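Local atomic coordinates of protein-tyrosine-phosphatase (Shewanella sp., PDB entry 2Z72), a protein that probably hydrolyses phosphate monoesters, with activity on protein phosphotyrosine, at a dinuclear zinc centre of the calcineurin-like phosphoesterase type. Residues G113-R118 / N123-F128. Sequence-based numbering, arbitrary orientation.
Sequences GDIFDR and NEVLWF. With ZN (zinc ion), chain B; ZN (zinc ion), chain C.
V125 of helix 122-138 turns its side chain onto I115, in the loop that follows strand 108-111, a worked example of apolar side chains backing a metal-binding loop, here in a calcineurin-like phosphoesterase. With chi1 of V125 at -180°, CG1 swings opposite the backbone N, and it is this branch that faces I115, reaching its CG2 at 3.6 Å and lying 3.9 Å from CG1 of the same isoleucine; Y83 of helix 83-92 also touches V125. One residue on, L126 divides its two methyls between I115 and F116. CD2 of L126 meets CG2 of I115 at 3.7 Å, while CD1 of L126 comes to 3.8 Å from CZ of F116, the two side chains crossing at about a right angle. The CG2 methyl of I115 thus sits between V125 and L126, and replacing I115 by an alanine would probably leave CG1 of V125 and CD2 of L126 facing a gap. On its far side from this helix the loop carries D114, whose OD1 bridges the two zinc ions at 2.2 Å (chain B) and 2.3 Å (chain C). D78 and H80 also bind the chain B ion, N149, H207 and H286 the chain C ion, and water 2 bridges both. All four residues that touch across the contact are buried and meet through carbon, which implies that, between these two segments, the fit rests on shape and van der Waals contact rather than on directional bonds.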
# COMPACT_ATOMS: atom_id res chain seq x y z
N GLY A 113 -2.54 1.04 -1.09
CA GLY A 113 -1.61 2.00 -1.69
C GLY A 113 -1.27 3.21 -0.84
O GLY A 113 -1.80 3.46 0.24
N ASP A 114 -0.30 3.94 -1.37
CA ASP A 114 0.12 5.27 -0.87
C ASP A 114 0.74 5.23 0.50
O ASP A 114 0.44 6.01 1.40
CB ASP A 114 -1.00 6.30 -0.97
CG ASP A 114 -1.13 6.93 -2.34
OD1 ASP A 114 -1.94 7.97 -2.40
OD2 ASP A 114 -0.54 6.45 -3.31
N ILE A 115 1.75 4.34 0.63
CA ILE A 115 2.74 4.43 1.70
C ILE A 115 3.63 5.64 1.52
O ILE A 115 3.93 6.37 2.45
CB ILE A 115 3.60 3.16 1.77
CG1 ILE A 115 2.78 1.98 2.29
CG2 ILE A 115 4.85 3.42 2.61
CD1 ILE A 115 3.48 0.65 2.25
N PHE A 116 4.10 5.85 0.29
CA PHE A 116 5.04 6.94 0.00
C PHE A 116 4.37 8.33 0.10
O PHE A 116 3.17 8.49 -0.09
CB PHE A 116 5.60 6.81 -1.38
CG PHE A 116 6.62 5.72 -1.56
CD1 PHE A 116 6.27 4.45 -2.00
CD2 PHE A 116 7.94 5.98 -1.27
CE1 PHE A 116 7.23 3.49 -2.15
CE2 PHE A 116 8.88 5.01 -1.43
CZ PHE A 116 8.55 3.78 -1.88
N ASP A 117 5.25 9.29 0.36
CA ASP A 117 5.11 10.73 0.17
C ASP A 117 4.34 11.40 1.30
O ASP A 117 3.61 10.78 2.07
CB ASP A 117 4.49 11.02 -1.21
CG ASP A 117 5.41 10.73 -2.37
OD1 ASP A 117 4.91 10.76 -3.53
OD2 ASP A 117 6.62 10.51 -2.13
N ARG A 118 4.58 12.70 1.36
CA ARG A 118 4.10 13.67 2.34
C ARG A 118 4.77 13.50 3.68
O ARG A 118 5.32 14.45 4.25
CB ARG A 118 2.57 13.71 2.46
CG ARG A 118 2.19 14.86 3.38
CD ARG A 118 0.65 14.96 3.45
NE ARG A 118 0.29 15.88 4.55
CZ ARG A 118 -0.90 16.45 4.69
NH1 ARG A 118 -1.85 16.22 3.79
NH2 ARG A 118 -1.10 17.26 5.74
N ASN A 123 10.37 5.06 5.35
CA ASN A 123 11.05 3.80 5.47
C ASN A 123 10.60 2.99 6.66
O ASN A 123 10.62 1.74 6.59
CB ASN A 123 12.56 3.99 5.45
CG ASN A 123 13.04 4.38 4.07
OD1 ASN A 123 12.72 3.72 3.09
ND2 ASN A 123 13.80 5.49 3.96
N GLU A 124 10.21 3.61 7.75
CA GLU A 124 9.62 2.92 8.88
C GLU A 124 8.37 2.17 8.41
O GLU A 124 8.18 1.02 8.77
CB GLU A 124 9.29 3.87 10.01
CG GLU A 124 10.53 4.49 10.69
CD GLU A 124 11.28 5.53 9.93
OE1 GLU A 124 10.84 6.09 8.92
OE2 GLU A 124 12.45 5.80 10.40
N VAL A 125 7.50 2.83 7.67
CA VAL A 125 6.32 2.16 7.15
C VAL A 125 6.68 1.04 6.24
O VAL A 125 6.13 -0.09 6.33
CB VAL A 125 5.35 3.14 6.47
CG1 VAL A 125 4.13 2.35 5.97
CG2 VAL A 125 4.89 4.23 7.42
N LEU A 126 7.61 1.27 5.29
CA LEU A 126 7.94 0.23 4.33
C LEU A 126 8.48 -1.01 4.99
O LEU A 126 8.04 -2.14 4.72
CB LEU A 126 8.94 0.81 3.31
CG LEU A 126 8.39 1.82 2.30
CD1 LEU A 126 9.53 2.52 1.60
CD2 LEU A 126 7.50 1.17 1.24
N TRP A 127 9.46 -0.84 5.89
CA TRP A 127 10.06 -2.02 6.51
C TRP A 127 9.08 -2.71 7.46
O TRP A 127 9.17 -3.93 7.63
CB TRP A 127 11.39 -1.69 7.19
CG TRP A 127 12.48 -1.41 6.22
CD1 TRP A 127 13.12 -0.25 5.95
CD2 TRP A 127 13.05 -2.41 5.34
NE1 TRP A 127 14.05 -0.45 4.97
CE2 TRP A 127 14.04 -1.75 4.58
CE3 TRP A 127 12.86 -3.79 5.12
CZ2 TRP A 127 14.80 -2.41 3.62
CZ3 TRP A 127 13.61 -4.43 4.17
CH2 TRP A 127 14.58 -3.76 3.43
N PHE A 128 8.21 -1.96 8.12
CA PHE A 128 7.19 -2.55 8.93
C PHE A 128 6.27 -3.40 8.06
O PHE A 128 5.95 -4.53 8.44
CB PHE A 128 6.39 -1.46 9.66
CG PHE A 128 5.16 -1.99 10.36
CD1 PHE A 128 5.23 -2.73 11.51
CD2 PHE A 128 3.92 -1.73 9.82
CE1 PHE A 128 4.09 -3.22 12.12
CE2 PHE A 128 2.78 -2.23 10.43
CZ PHE A 128 2.85 -2.96 11.60
ZN ZN B . -2.93 9.20 -0.92
ZN ZN C . -3.52 8.38 -3.99
O HOH W 1 -4.18 10.42 0.29
O HOH W 2 -3.71 9.78 -2.64